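Cytochrome P450 monooxygenase (PDB 6KBH) probably catalyses monooxygenation at a heme, carrying FMN and a [2Fe-2S] cluster in the same chain to supply the electrons. Local coordinates at residues A[105-108]-A[109-112]; A[172-175]-A[176-179]; A[216-219]-A[220-223]; A[285-288]-A[289-293]. All coordinates share one frame; numbering follows the deposited sequence.

Contact 1 of 4, residues A[105-108]-A[109-112]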
loop_
_atom_site.group_PDB
_atom_site.type_symbol
_atom_site.label_atom_id
_atom_site.label_comp_id
_atom_site.label_asym_id
_atom_site.label_seq_id
_atom_site.Cartn_x
_atom_site.Cartn_y
_atom_site.Cartn_z
ATOM N N PRO A 105 19.679 -11.470 -30.238
ATOM C CA PRO A 105 20.909 -10.712 -29.985
ATOM C C PRO A 105 21.045 -9.509 -30.908
ATOM O O PRO A 105 20.491 -9.459 -32.009
ATOM C CB PRO A 105 22.022 -11.735 -30.246
ATOM C CG PRO A 105 21.342 -13.078 -30.185
ATOM C CD PRO A 105 19.959 -12.839 -30.699
ATOM N N THR A 106 21.803 -8.527 -30.428
ATOM C CA THR A 106 22.052 -7.314 -31.194
ATOM C C THR A 106 22.988 -7.609 -32.361
ATOM O O THR A 106 24.035 -8.239 -32.186
ATOM C CB THR A 106 22.651 -6.239 -30.286
ATOM O OG1 THR A 106 21.724 -5.922 -29.238
ATOM C CG2 THR A 106 22.966 -4.981 -31.076
ATOM N N SER A 107 22.606 -7.160 -33.554
ATOM C CA SER A 107 23.412 -7.414 -34.739
ATOM C C SER A 107 24.717 -6.623 -34.687
ATOM O O SER A 107 24.861 -5.650 -33.939
ATOM C CB SER A 107 22.633 -7.056 -36.006
ATOM O OG SER A 107 22.376 -5.664 -36.076
ATOM N N ASP A 108 25.684 -7.069 -35.496
ATOM C CA ASP A 108 26.956 -6.357 -35.603
ATOM C C ASP A 108 26.736 -4.908 -36.015
ATOM O O ASP A 108 27.406 -3.999 -35.511
ATOM C CB ASP A 108 27.868 -7.062 -36.606
ATOM C CG ASP A 108 28.235 -8.466 -36.178
ATOM O OD1 ASP A 108 28.365 -8.706 -34.959
ATOM O OD2 ASP A 108 28.393 -9.332 -37.064
ATOM N N GLU A 109 25.793 -4.680 -36.931
ATOM C CA GLU A 109 25.461 -3.329 -37.368
ATOM C C GLU A 109 25.037 -2.457 -36.192
ATOM O O GLU A 109 25.563 -1.354 -35.998
ATOM C CB GLU A 109 24.353 -3.398 -38.417
ATOM C CG GLU A 109 24.184 -2.157 -39.266
ATOM C CD GLU A 109 23.206 -2.379 -40.404
ATOM O OE1 GLU A 109 22.573 -3.457 -40.442
ATOM O OE2 GLU A 109 23.068 -1.478 -41.258
ATOM N N ALA A 110 24.091 -2.944 -35.384
ATOM C CA ALA A 110 23.551 -2.127 -34.302
ATOM C C ALA A 110 24.559 -1.928 -33.177
ATOM O O ALA A 110 24.533 -0.892 -32.506
ATOM C CB ALA A 110 22.265 -2.754 -33.765
ATOM N N ASN A 111 25.442 -2.902 -32.945
ATOM C CA ASN A 111 26.512 -2.695 -31.973
ATOM C C ASN A 111 27.489 -1.634 -32.458
ATOM O O ASN A 111 27.973 -0.817 -31.666
ATOM C CB ASN A 111 27.245 -4.006 -31.697
ATOM C CG ASN A 111 26.596 -4.816 -30.595
ATOM O OD1 ASN A 111 26.016 -4.262 -29.661
ATOM N ND2 ASN A 111 26.695 -6.137 -30.696
ATOM N N ALA A 112 27.795 -1.637 -33.759
ATOM C CA ALA A 112 28.653 -0.602 -34.322
ATOM C C ALA A 112 28.049 0.781 -34.119
ATOM O O ALA A 112 28.765 1.740 -33.808
ATOM C CB ALA A 112 28.898 -0.874 -35.806
#

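Contact 2 of 4, residues A[172-175]-A[176-179]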
loop_
_atom_site.group_PDB
_atom_site.type_symbol
_atom_site.label_atom_id
_atom_site.label_comp_id
_atom_site.label_asym_id
_atom_site.label_seq_id
_atom_site.Cartn_x
_atom_site.Cartn_y
_atom_site.Cartn_z
ATOM N N HIS A 172 -13.531 13.025 -27.733
ATOM C CA HIS A 172 -12.931 11.915 -28.461
ATOM C C HIS A 172 -11.418 12.075 -28.426
ATOM O O HIS A 172 -10.900 13.129 -28.810
ATOM C CB HIS A 172 -13.456 11.888 -29.902
ATOM C CG HIS A 172 -12.561 11.174 -30.868
ATOM N ND1 HIS A 172 -11.587 11.821 -31.597
ATOM C CD2 HIS A 172 -12.508 9.873 -31.241
ATOM C CE1 HIS A 172 -10.965 10.948 -32.369
ATOM N NE2 HIS A 172 -11.505 9.759 -32.172
ATOM N N VAL A 173 -10.715 11.039 -27.967
ATOM C CA VAL A 173 -9.265 11.101 -27.814
ATOM C C VAL A 173 -8.741 9.679 -27.711
ATOM O O VAL A 173 -9.429 8.785 -27.213
ATOM C CB VAL A 173 -8.870 11.946 -26.572
ATOM C CG1 VAL A 173 -9.569 11.432 -25.337
ATOM C CG2 VAL A 173 -7.365 11.942 -26.352
ATOM N N ASP A 174 -7.524 9.463 -28.207
ATOM C CA ASP A 174 -6.730 8.314 -27.792
ATOM C C ASP A 174 -5.984 8.718 -26.533
ATOM O O ASP A 174 -5.042 9.515 -26.591
ATOM C CB ASP A 174 -5.744 7.859 -28.860
ATOM C CG ASP A 174 -4.795 6.795 -28.337
ATOM O OD1 ASP A 174 -5.292 5.826 -27.726
ATOM O OD2 ASP A 174 -3.568 6.926 -28.526
ATOM N N LEU A 175 -6.411 8.174 -25.397
ATOM C CA LEU A 175 -5.758 8.509 -24.140
ATOM C C LEU A 175 -4.264 8.200 -24.197
ATOM O O LEU A 175 -3.443 9.010 -23.752
ATOM C CB LEU A 175 -6.439 7.758 -22.995
ATOM C CG LEU A 175 -7.909 8.063 -22.692
ATOM C CD1 LEU A 175 -8.444 7.171 -21.581
ATOM C CD2 LEU A 175 -8.104 9.531 -22.342
ATOM N N VAL A 176 -3.895 7.067 -24.809
ATOM C CA VAL A 176 -2.502 6.613 -24.807
ATOM C C VAL A 176 -1.587 7.674 -25.409
ATOM O O VAL A 176 -0.704 8.214 -24.734
ATOM C CB VAL A 176 -2.365 5.275 -25.556
ATOM C CG1 VAL A 176 -0.896 4.878 -25.675
ATOM C CG2 VAL A 176 -3.155 4.183 -24.858
ATOM N N ASP A 177 -1.796 8.000 -26.686
ATOM C CA ASP A 177 -0.847 8.856 -27.394
ATOM C C ASP A 177 -0.871 10.283 -26.864
ATOM O O ASP A 177 0.181 10.918 -26.731
ATOM C CB ASP A 177 -1.141 8.848 -28.893
ATOM C CG ASP A 177 -0.545 7.648 -29.595
ATOM O OD1 ASP A 177 0.519 7.164 -29.151
ATOM O OD2 ASP A 177 -1.140 7.195 -30.593
ATOM N N GLU A 178 -2.057 10.810 -26.565
ATOM C CA GLU A 178 -2.153 12.208 -26.172
ATOM C C GLU A 178 -1.958 12.423 -24.677
ATOM O O GLU A 178 -1.530 13.510 -24.271
ATOM C CB GLU A 178 -3.501 12.791 -26.610
ATOM C CG GLU A 178 -3.830 12.573 -28.087
ATOM C CD GLU A 178 -2.772 13.132 -29.030
ATOM O OE1 GLU A 178 -2.136 14.155 -28.693
ATOM O OE2 GLU A 178 -2.579 12.546 -30.118
ATOM N N MET A 179 -2.281 11.439 -23.837
ATOM C CA MET A 179 -2.092 11.600 -22.399
ATOM C C MET A 179 -1.118 10.597 -21.794
ATOM O O MET A 179 -0.087 11.008 -21.246
ATOM C CB MET A 179 -3.449 11.505 -21.694
ATOM C CG MET A 179 -3.363 11.654 -20.194
ATOM S SD MET A 179 -4.941 11.342 -19.392
ATOM C CE MET A 179 -4.460 11.511 -17.674
#

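Contact 3 of 4, residues A[216-219]-A[220-223]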
loop_
_atom_site.group_PDB
_atom_site.type_symbol
_atom_site.label_atom_id
_atom_site.label_comp_id
_atom_site.label_asym_id
_atom_site.label_seq_id
_atom_site.Cartn_x
_atom_site.Cartn_y
_atom_site.Cartn_z
ATOM N N ARG A 216 11.090 -9.930 -31.039
ATOM C CA ARG A 216 11.863 -10.431 -32.176
ATOM C C ARG A 216 11.967 -9.321 -33.214
ATOM O O ARG A 216 11.272 -9.342 -34.240
ATOM C CB ARG A 216 11.229 -11.698 -32.756
ATOM C CG ARG A 216 11.421 -12.937 -31.877
ATOM C CD ARG A 216 10.525 -14.089 -32.314
ATOM N NE ARG A 216 10.857 -15.343 -31.634
ATOM C CZ ARG A 216 10.132 -16.457 -31.725
ATOM N NH1 ARG A 216 9.032 -16.477 -32.462
ATOM N NH2 ARG A 216 10.505 -17.552 -31.076
ATOM N N PRO A 217 12.833 -8.337 -32.983
ATOM C CA PRO A 217 12.926 -7.196 -33.898
ATOM C C PRO A 217 13.693 -7.520 -35.171
ATOM O O PRO A 217 14.557 -8.400 -35.209
ATOM C CB PRO A 217 13.674 -6.147 -33.067
ATOM C CG PRO A 217 14.534 -6.959 -32.159
ATOM C CD PRO A 217 13.745 -8.200 -31.835
ATOM N N ALA A 218 13.359 -6.785 -36.224
ATOM C CA ALA A 218 14.087 -6.865 -37.478
ATOM C C ALA A 218 15.409 -6.112 -37.360
ATOM O O ALA A 218 15.554 -5.230 -36.510
ATOM C CB ALA A 218 13.239 -6.292 -38.610
ATOM N N PRO A 219 16.402 -6.460 -38.190
ATOM C CA PRO A 219 17.690 -5.739 -38.145
ATOM C C PRO A 219 17.563 -4.224 -38.187
ATOM O O PRO A 219 18.358 -3.527 -37.543
ATOM C CB PRO A 219 18.419 -6.270 -39.388
ATOM C CG PRO A 219 17.869 -7.642 -39.580
ATOM C CD PRO A 219 16.432 -7.595 -39.133
ATOM N N GLU A 220 16.582 -3.702 -38.930
ATOM C CA GLU A 220 16.360 -2.261 -39.014
ATOM C C GLU A 220 15.867 -1.689 -37.691
ATOM O O GLU A 220 16.246 -0.577 -37.308
ATOM C CB GLU A 220 15.352 -1.953 -40.127
ATOM C CG GLU A 220 15.511 -2.787 -41.409
ATOM C CD GLU A 220 14.977 -4.208 -41.289
ATOM O OE1 GLU A 220 15.571 -4.986 -40.516
ATOM O OE2 GLU A 220 13.977 -4.551 -41.959
ATOM N N GLN A 221 14.989 -2.418 -37.003
ATOM C CA GLN A 221 14.531 -1.986 -35.688
ATOM C C GLN A 221 15.693 -1.914 -34.706
ATOM O O GLN A 221 15.824 -0.943 -33.948
ATOM C CB GLN A 221 13.453 -2.938 -35.170
ATOM C CG GLN A 221 12.053 -2.617 -35.658
ATOM C CD GLN A 221 11.136 -3.823 -35.627
ATOM O OE1 GLN A 221 11.590 -4.964 -35.705
ATOM N NE2 GLN A 221 9.836 -3.576 -35.521
ATOM N N GLN A 222 16.546 -2.942 -34.708
ATOM C CA GLN A 222 17.689 -2.977 -33.802
ATOM C C GLN A 222 18.556 -1.732 -33.946
ATOM O O GLN A 222 18.965 -1.130 -32.947
ATOM C CB GLN A 222 18.521 -4.235 -34.054
ATOM C CG GLN A 222 18.047 -5.465 -33.312
ATOM C CD GLN A 222 19.053 -6.594 -33.380
ATOM O OE1 GLN A 222 20.013 -6.531 -34.145
ATOM N NE2 GLN A 222 18.839 -7.632 -32.579
ATOM N N VAL A 223 18.848 -1.326 -35.186
ATOM C CA VAL A 223 19.729 -0.177 -35.383
ATOM C C VAL A 223 19.030 1.119 -34.975
ATOM O O VAL A 223 19.638 1.986 -34.338
ATOM C CB VAL A 223 20.256 -0.129 -36.833
ATOM C CG1 VAL A 223 20.689 -1.513 -37.289
ATOM C CG2 VAL A 223 19.234 0.458 -37.801
#

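Contact 4 of 4, residues A[285-288]-A[289-293]. With HEM (protoporphyrin IX containing Fe), chain C.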
loop_
_atom_site.group_PDB
_atom_site.type_symbol
_atom_site.label_atom_id
_atom_site.label_comp_id
_atom_site.label_asym_id
_atom_site.label_seq_id
_atom_site.Cartn_x
_atom_site.Cartn_y
_atom_site.Cartn_z
ATOM N N GLU A 285 7.605 3.253 -19.902
ATOM C CA GLU A 285 6.632 2.370 -20.544
ATOM C C GLU A 285 5.820 1.597 -19.516
ATOM O O GLU A 285 4.611 1.402 -19.693
ATOM C CB GLU A 285 7.320 1.391 -21.492
ATOM C CG GLU A 285 8.371 1.982 -22.398
ATOM C CD GLU A 285 8.643 1.084 -23.588
ATOM O OE1 GLU A 285 7.676 0.528 -24.152
ATOM O OE2 GLU A 285 9.827 0.904 -23.933
ATOM N N THR A 286 6.470 1.133 -18.447
ATOM C CA THR A 286 5.763 0.369 -17.427
ATOM C C THR A 286 4.622 1.178 -16.825
ATOM O O THR A 286 3.533 0.646 -16.587
ATOM C CB THR A 286 6.741 -0.076 -16.344
ATOM O OG1 THR A 286 7.494 1.056 -15.890
ATOM C CG2 THR A 286 7.698 -1.119 -16.888
ATOM N N THR A 287 4.846 2.472 -16.588
ATOM C CA THR A 287 3.783 3.299 -16.023
ATOM C C THR A 287 2.719 3.612 -17.068
ATOM O O THR A 287 1.519 3.510 -16.788
ATOM C CB THR A 287 4.367 4.585 -15.438
ATOM O OG1 THR A 287 5.321 4.257 -14.420
ATOM C CG2 THR A 287 3.265 5.439 -14.827
ATOM N N ALA A 288 3.136 3.989 -18.276
ATOM C CA ALA A 288 2.177 4.251 -19.344
ATOM C C ALA A 288 1.272 3.046 -19.578
ATOM O O ALA A 288 0.040 3.171 -19.582
ATOM C CB ALA A 288 2.915 4.626 -20.630
ATOM N N ASN A 289 1.871 1.866 -19.761
ATOM C CA ASN A 289 1.089 0.654 -19.988
ATOM C C ASN A 289 0.151 0.366 -18.824
ATOM O O ASN A 289 -0.995 -0.050 -19.032
ATOM C CB ASN A 289 2.025 -0.529 -20.233
ATOM C CG ASN A 289 2.792 -0.403 -21.538
ATOM O OD1 ASN A 289 2.284 0.145 -22.516
ATOM N ND2 ASN A 289 4.017 -0.916 -21.560
ATOM N N ALA A 290 0.615 0.587 -17.590
ATOM C CA ALA A 290 -0.245 0.394 -16.424
ATOM C C ALA A 290 -1.443 1.329 -16.471
ATOM O O ALA A 290 -2.586 0.908 -16.259
ATOM C CB ALA A 290 0.551 0.608 -15.139
ATOM N N SER A 291 -1.194 2.611 -16.741
ATOM C CA SER A 291 -2.275 3.573 -16.909
ATOM C C SER A 291 -3.282 3.084 -17.939
ATOM O O SER A 291 -4.486 2.997 -17.668
ATOM C CB SER A 291 -1.701 4.922 -17.335
ATOM O OG SER A 291 -0.652 5.355 -16.492
ATOM N N ALA A 292 -2.790 2.753 -19.136
ATOM C CA ALA A 292 -3.668 2.344 -20.225
ATOM C C ALA A 292 -4.441 1.080 -19.875
ATOM O O ALA A 292 -5.645 0.989 -20.141
ATOM C CB ALA A 292 -2.851 2.147 -21.500
ATOM N N ASN A 293 -3.770 0.094 -19.273
ATOM C CA ASN A 293 -4.466 -1.121 -18.857
ATOM C C ASN A 293 -5.606 -0.796 -17.903
ATOM O O ASN A 293 -6.747 -1.224 -18.112
ATOM C CB ASN A 293 -3.490 -2.097 -18.200
ATOM C CG ASN A 293 -2.431 -2.592 -19.153
ATOM O OD1 ASN A 293 -2.654 -2.666 -20.359
ATOM N ND2 ASN A 293 -1.269 -2.936 -18.617
HETATM C CHA HEM C . 12.794 -3.017 -10.826
HETATM C CHB HEM C . 8.021 -3.298 -12.434
HETATM C CHC HEM C . 7.658 1.982 -12.454
HETATM C CHD HEM C . 12.391 2.221 -10.857
HETATM C C1A HEM C . 11.434 -3.304 -11.288
HETATM C C2A HEM C . 11.193 -4.747 -11.405
HETATM C C3A HEM C . 9.870 -4.827 -11.846
HETATM C C4A HEM C . 9.432 -3.411 -11.962
HETATM C CMA HEM C . 9.090 -6.071 -12.136
HETATM C CAA HEM C . 12.117 -5.886 -11.102
HETATM C CBA HEM C . 11.818 -6.612 -9.827
HETATM C CGA HEM C . 12.795 -7.609 -9.303
HETATM O O1A HEM C . 13.596 -7.936 -10.218
HETATM O O2A HEM C . 12.546 -7.849 -8.090
HETATM C C1B HEM C . 7.456 -1.922 -12.605
HETATM C C2B HEM C . 6.028 -1.609 -13.071
HETATM C C3B HEM C . 5.921 0.044 -13.070
HETATM C C4B HEM C . 7.283 0.535 -12.618
HETATM C CMB HEM C . 4.971 -2.591 -13.447
HETATM C CAB HEM C . 4.753 0.888 -13.452
HETATM C CBB HEM C . 3.441 0.600 -12.809
HETATM C C1C HEM C . 9.051 2.221 -11.981
HETATM C C2C HEM C . 9.283 3.638 -11.876
HETATM C C3C HEM C . 10.586 3.733 -11.440
HETATM C C4C HEM C . 11.011 2.346 -11.319
HETATM C CMC HEM C . 8.330 4.750 -12.166
HETATM C CAC HEM C . 11.342 4.991 -11.141
HETATM C CBC HEM C . 12.428 5.455 -12.043
HETATM C C1D HEM C . 12.723 0.793 -10.776
HETATM C C2D HEM C . 14.128 0.563 -10.305
HETATM C C3D HEM C . 14.263 -1.081 -10.294
HETATM C C4D HEM C . 12.912 -1.547 -10.758
HETATM C CMD HEM C . 15.137 1.597 -9.946
HETATM C CAD HEM C . 15.449 -1.887 -9.898
HETATM C CBD HEM C . 15.667 -2.030 -8.427
HETATM C CGD HEM C . 16.550 -3.137 -7.979
HETATM O O1D HEM C . 16.649 -3.958 -8.922
HETATM O O2D HEM C . 16.932 -2.951 -6.796
HETATM N NA HEM C . 10.370 -2.461 -11.630
HETATM N NB HEM C . 8.186 -0.653 -12.265
HETATM N NC HEM C . 10.104 1.402 -11.642
HETATM N ND HEM C . 11.857 -0.443 -11.046
HETATM FE FE HEM C . 10.036 -0.543 -11.813
#

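Contact 1 of 4, residues A[105-108]-A[109-112]
S107 holds its OG between its own backbone N and carbonyl carbon (chi1 66°), folded over toward A110, while T106 swings CG2 away from its amide (chi1 -61° for OG1), which sends the methyl forward between A110 and N111. The hydroxyl of S107 accepts from A110 N at 3.3 Å, with a fairly straight N-H...O angle of 162°. The same residue also offers its carbonyl: S107 O accepts from N111 N at 3.0 Å, and one residue on, D108 O accepts from A112 N. Two atoms of S107 thus grip the first turn, its side chain serving an amide of that turn. This is a classical serine N-cap, with S107 just before helix 108-116, the short helix that by its place in the chain probably corresponds to the B' helix of P450s. Replacing S107 by an alanine would probably take the hydroxyl acceptor from A110 N and weaken the cap on the first turn. Outside the cap, the methyl T106 CG2 sits 3.6 Å from A110 CB and touches the amide end of N111, where OD1 lies 3.4 Å from T106 CG2; the two side chains run at a slant to each other, in the positions that a hydrophobic staple would use. The acidic side chains D108 and E109 fill the first two helical positions, where their charge is likely to suit the positive end of the helix. On the inner side, A110 packs against V223 and A226 of helix 219-242.

Contact 2 of 4, residues A[172-175]-A[176-179]
The carboxylate of D174 stands across the start of helix 175-180 and is set at a slant to the side chains of both V176 and D177. Its CG lies trans to the backbone N (chi1 172°), which carries OD2 forward to D177 N, 2.8 Å away; the amide arrives from above the carboxylate plane rather than within it. D174 is therefore the N-cap, and its carbonyl O adds a helical bond from E178 N. The carboxylate of D177 is turned 81° from that of D174, almost perpendicular, with the two OD2 atoms near each other. V173 and E178 run past one another in opposite directions, V173 CG2 lying 4.0 Å from E178 CB. Strand 172-174 belongs to the small three-stranded antiparallel sheet of the P450 domain, and D174 OD1 reaches across to V439 N next to strand 440-442. With an alanine at D174, D177 N and V439 N would probably each lose a carboxylate oxygen as partner, leaving the helix start without its side-chain cap. Two carboxylates side by side would be expected to repel if both are charged, and the amide of D177, with the weak bond between H438 and D174 OD2, may offset this.

Contact 3 of 4, residues A[216-219]-A[220-223]
Q221 turns its side chain back to the residue at the N-cap: Q221 OE1 accepts from A218 N at 2.6 Å, with the donor in the carbonyl plane and an N-H...O angle of 164°. This is one half of a capping box, the side chain of the third helical residue holding the amide of the cap; A218, having only a methyl, cannot return the bond. Its carbonyl instead takes the amide of Q222, Q222 N to A218 O at 3.1 Å. P217 lies beside the same glutamine, its CB 3.8 Å from Q221 CB, and its CG meets Q222 CG at 4.0 Å, ring and chain slanting past each other. E220 bends at its second torsion (chi2 77°) and lies alongside P219, with its carboxylate also reaching the A218 methyl. P219 occupies the first position of helix 219-242, probably the G helix, where its missing N-H costs nothing. Further out, the amide of Q222 is held by the neighbouring loop: NE2 donates to P105 O and OE1 accepts from S107 N. R216, leading into the turn, forms a salt bridge with E72. Because Q221 satisfies the cap amide and Q222 takes its partners from outside, two adjacent glutamines split the work: one closes this helix start, the other ties it to the loop before helix 108-116.

Contact 4 of 4, residues A[285-288]-A[289-293]
Backbone bonds join E285-A288 to the next turn of helix 284-300: N289 N reaches E285 O at 2.8 Å, and A292 N reaches A288 O at 2.9 Å. The bond from A290 N to T286 O is less straight, its donor standing above the carbonyl plane, and T286 O also pairs with S328 OG. One side-chain bond adds to these. S291 OG, on the backbone-N side of its residue (chi1 -51°), donates to T287 O at 2.9 Å from above the carbonyl plane, whereas S291 N comes nearly head-on to the same oxygen, which therefore takes two donors. By its position this is probably the C-terminal part of the P450 helix I, and E285 and T286 appear to fall where the family carries its acid-threonine pair. Van der Waals contacts then meet the heme: T286 OG1 lies 3.3 Å from heme C4B while its polar partner is A282 O, T287 OG1 touches the vinyl carbon CAB at 3.6 Å and is bonded to A283 O, and A290 CB rests 3.7 Å from vinyl carbon CBB. On other flanks, N289 packs on S328, T287 meets A399 and E402, and S291 lies against I403 and F406 of helix 396-413.

Overall arrangement
All four contacts are local turns, following in series along the chain without nesting or crossing. Contact 1 opens helix 108-116 after the loop from strand 94-95; contact 2 turns strand 172-174 into helix 175-180; contact 3 starts helix 219-242 after the loop from helix 210-214; contact 4 lies inside helix 284-300. Two pairs meet in space. Contacts 1 and 3, their centres about 9 Å apart, bring two helix starts together at the surface. Contacts 2 and 4 touch where V176 CG2 packs 3.9 Å from A292 CB, setting the strand-to-helix turn against the heme-lining helix. The pairs stay separate: contacts 3 and 4 come no nearer than about 12 Å between nearest atoms.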